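Long-range contact in protein disulfide isomerase (Pseudomonas aeruginosa, PDB 4N30), which probably catalyses the formation or rearrangement of disulfide bonds as a thioredoxin-fold oxidoreductase of the DsbA subfamily: residues W90-P94 / D171-A175. Residues are numbered along the deposited sequence; the frame is centred on the assembly and turned at random.
Sequences WRHLP and DIDIA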
ATOM      1  N   TRP A  90       1.503   1.272   2.651  1.00 10.41           N
ATOM      2  CA  TRP A  90       1.158   0.451   1.504  1.00 10.42           C
ATOM      3  C   TRP A  90       2.303  -0.514   1.261  1.00 10.87           C
ATOM      4  O   TRP A  90       3.457  -0.012   1.119  1.00 12.17           O
ATOM      5  CB  TRP A  90       0.989   1.347   0.281  1.00 10.92           C
ATOM      6  CG  TRP A  90       0.716   0.621  -1.033  1.00 10.53           C
ATOM      7  CD1 TRP A  90       1.625   0.045  -1.892  1.00 11.41           C
ATOM      8  CD2 TRP A  90      -0.581   0.377  -1.637  1.00 10.41           C
ATOM      9  NE1 TRP A  90       1.005  -0.459  -2.971  1.00 11.67           N
ATOM     10  CE2 TRP A  90      -0.331  -0.274  -2.880  1.00 11.08           C
ATOM     11  CE3 TRP A  90      -1.888   0.745  -1.273  1.00 10.67           C
ATOM     12  CZ2 TRP A  90      -1.363  -0.617  -3.752  1.00 11.92           C
ATOM     13  CZ3 TRP A  90      -2.905   0.432  -2.170  1.00 11.96           C
ATOM     14  CH2 TRP A  90      -2.619  -0.242  -3.385  1.00 11.37           C
ATOM     15  N   ARG A  91       2.045  -1.788   1.090  1.00  9.66           N
ATOM     16  CA  ARG A  91       3.053  -2.753   0.682  1.00  9.59           C
ATOM     17  C   ARG A  91       2.608  -3.367  -0.613  1.00  9.84           C
ATOM     18  O   ARG A  91       1.459  -3.746  -0.814  1.00 10.75           O
ATOM     19  CB  ARG A  91       3.188  -3.843   1.770  1.00 11.06           C
ATOM     20  CG  ARG A  91       3.487  -3.327   3.189  1.00 12.08           C
ATOM     21  CD  ARG A  91       4.718  -2.468   3.299  1.00 16.26           C
ATOM     22  NE  ARG A  91       5.783  -3.370   3.149  1.00 20.22           N
ATOM     23  CZ  ARG A  91       6.326  -4.118   4.126  1.00 22.95           C
ATOM     24  NH1 ARG A  91       5.873  -4.098   5.376  1.00 24.58           N
ATOM     25  NH2 ARG A  91       7.312  -4.955   3.803  1.00 28.20           N
ATOM     26  N   HIS A  92       3.519  -3.590  -1.553  1.00  9.97           N
ATOM     27  CA  HIS A  92       3.157  -4.099  -2.875  1.00 10.60           C
ATOM     28  C   HIS A  92       2.956  -5.549  -2.891  1.00 10.63           C
ATOM     29  O   HIS A  92       3.905  -6.329  -2.584  1.00 11.04           O
ATOM     30  CB  HIS A  92       4.228  -3.687  -3.898  1.00 10.70           C
ATOM     31  CG  HIS A  92       4.317  -2.250  -4.080  1.00 10.30           C
ATOM     32  ND1 HIS A  92       3.391  -1.528  -4.772  1.00 10.71           N
ATOM     33  CD2 HIS A  92       5.320  -1.357  -3.682  1.00 10.99           C
ATOM     34  CE1 HIS A  92       3.781  -0.241  -4.768  1.00 11.29           C
ATOM     35  NE2 HIS A  92       4.934  -0.122  -4.073  1.00 12.69           N
ATOM     36  N   LEU A  93       1.803  -5.987  -3.435  1.00 10.01           N
ATOM     37  CA  LEU A  93       1.634  -7.346  -3.820  1.00 10.98           C
ATOM     38  C   LEU A  93       0.732  -7.366  -5.046  1.00 10.00           C
ATOM     39  O   LEU A  93      -0.356  -7.895  -5.026  1.00 10.43           O
ATOM     40  CB  LEU A  93       1.069  -8.164  -2.673  1.00 11.34           C
ATOM     41  CG  LEU A  93       0.916  -9.674  -2.910  1.00 11.84           C
ATOM     42  CD1 LEU A  93       2.295 -10.262  -3.184  1.00 15.13           C
ATOM     43  CD2 LEU A  93       0.276 -10.361  -1.706  1.00 13.69           C
ATOM     44  N   PRO A  94       1.320  -7.009  -6.210  1.00 10.66           N
ATOM     45  CA  PRO A  94       0.591  -7.182  -7.454  1.00 11.53           C
ATOM     46  C   PRO A  94       0.427  -8.666  -7.707  1.00 10.36           C
ATOM     47  O   PRO A  94       1.414  -9.404  -7.732  1.00 12.27           O
ATOM     48  CB  PRO A  94       1.527  -6.528  -8.511  1.00 11.15           C
ATOM     49  CG  PRO A  94       2.879  -6.535  -7.830  1.00 11.89           C
ATOM     50  CD  PRO A  94       2.638  -6.357  -6.369  1.00 11.57           C
ATOM     51  N   ASP A 171       8.910  -6.232  -1.307  1.00 13.81           N
ATOM     52  CA  ASP A 171       7.584  -6.396  -0.645  1.00 13.29           C
ATOM     53  C   ASP A 171       6.935  -7.697  -1.064  1.00 12.82           C
ATOM     54  O   ASP A 171       6.405  -8.401  -0.180  1.00 13.06           O
ATOM     55  CB  ASP A 171       6.642  -5.265  -1.031  1.00 13.82           C
ATOM     56  CG  ASP A 171       6.864  -3.983  -0.308  1.00 14.95           C
ATOM     57  OD1 ASP A 171       7.623  -3.968   0.733  1.00 18.48           O
ATOM     58  OD2 ASP A 171       6.174  -2.971  -0.664  1.00 12.45           O
ATOM     59  N   ILE A 172       7.017  -8.071  -2.331  1.00 12.20           N
ATOM     60  CA  ILE A 172       6.397  -9.296  -2.809  1.00 12.97           C
ATOM     61  C   ILE A 172       7.058 -10.546  -2.186  1.00 14.33           C
ATOM     62  O   ILE A 172       6.416 -11.482  -1.651  1.00 14.68           O
ATOM     63  CB  ILE A 172       6.521  -9.403  -4.332  1.00 13.14           C
ATOM     64  CG1 ILE A 172       5.653  -8.317  -4.974  1.00 13.63           C
ATOM     65  CG2 ILE A 172       6.030 -10.802  -4.814  1.00 15.30           C
ATOM     66  CD1 ILE A 172       6.073  -8.182  -6.463  1.00 14.98           C
ATOM     67  N   ASP A 173       8.382 -10.484  -2.075  1.00 14.87           N
ATOM     68  CA  ASP A 173       9.188 -11.589  -1.485  1.00 14.28           C
ATOM     69  C   ASP A 173       8.870 -11.713  -0.021  1.00 16.36           C
ATOM     70  O   ASP A 173       8.676 -12.869   0.484  1.00 16.67           O
ATOM     71  CB  ASP A 173      10.714 -11.326  -1.651  1.00 16.40           C
ATOM     72  CG  ASP A 173      11.183 -11.466  -3.070  1.00 17.61           C
ATOM     73  OD1 ASP A 173      10.439 -11.901  -3.969  1.00 17.65           O
ATOM     74  OD2 ASP A 173      12.350 -11.017  -3.188  1.00 22.49           O
ATOM     75  N   ILE A 174       8.735 -10.614   0.715  1.00 15.07           N
ATOM     76  CA  ILE A 174       8.344 -10.650   2.115  1.00 16.04           C
ATOM     77  C   ILE A 174       6.959 -11.233   2.261  1.00 15.02           C
ATOM     78  O   ILE A 174       6.699 -12.114   3.133  1.00 14.97           O
ATOM     79  CB  ILE A 174       8.467  -9.309   2.813  1.00 16.33           C
ATOM     80  CG1 ILE A 174       9.946  -8.920   2.901  1.00 18.56           C
ATOM     81  CG2 ILE A 174       7.792  -9.293   4.179  1.00 16.49           C
ATOM     82  CD1 ILE A 174      10.117  -7.485   3.254  1.00 21.71           C
ATOM     83  N   ALA A 175       6.020 -10.755   1.416  1.00 13.86           N
ATOM     84  CA  ALA A 175       4.691 -11.330   1.426  1.00 13.36           C
ATOM     85  C   ALA A 175       4.707 -12.814   1.274  1.00 14.62           C
ATOM     86  O   ALA A 175       4.031 -13.527   2.042  1.00 13.88           O
ATOM     87  CB  ALA A 175       3.789 -10.634   0.411  1.00 13.76           C
TER
HETATM   88  O   HOH W   1       6.104  -0.495   0.392  1.00 16.40           O
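A salt bridge and a side-chain-to-backbone hydrogen bond, both made by Asp171, join helix 162-177 to the C-terminal end of strand 86-92 in the thioredoxin fold, with an apolar patch beyond. Strand 90-92 and helix 171-175 run nearly perpendicular, 86° apart. Arg91 grips Asp171 side-on, and both nitrogens use one oxygen: NE lies 3.1 Å and NH2 3.2 Å from Asp171 OD1. They come from the same face of the carboxylate, above its plane. Bends at chi2 (-56°) and chi3 turn the arginine chain toward the helix and bring NE and NH2 to the carboxylate. Asp171 OD2 takes the backbone N of His92 at 2.9 Å, in a nearly straight bond (170°). A water donates to this oxygen and to Trp90 O, adding a water-mediated link to the strand. Each carboxylate oxygen thus has its own partners, which should limit rotation of the group. Farther along, Leu93 CD1 packs 3.9 Å from Ala175 CB and also touches Ile172 CG2. Ile172 CD1 meets Pro94 CG at 3.8 Å. Arg91 NH1 is hydrogen-bonded to Asn59 on neighbouring strand 56-62, where Tyr61 touches Ile174 and Ala175. His92 NE2 is hydrogen-bonded to Glu110 of helix 99-131, whose Ala102 packs against Pro94.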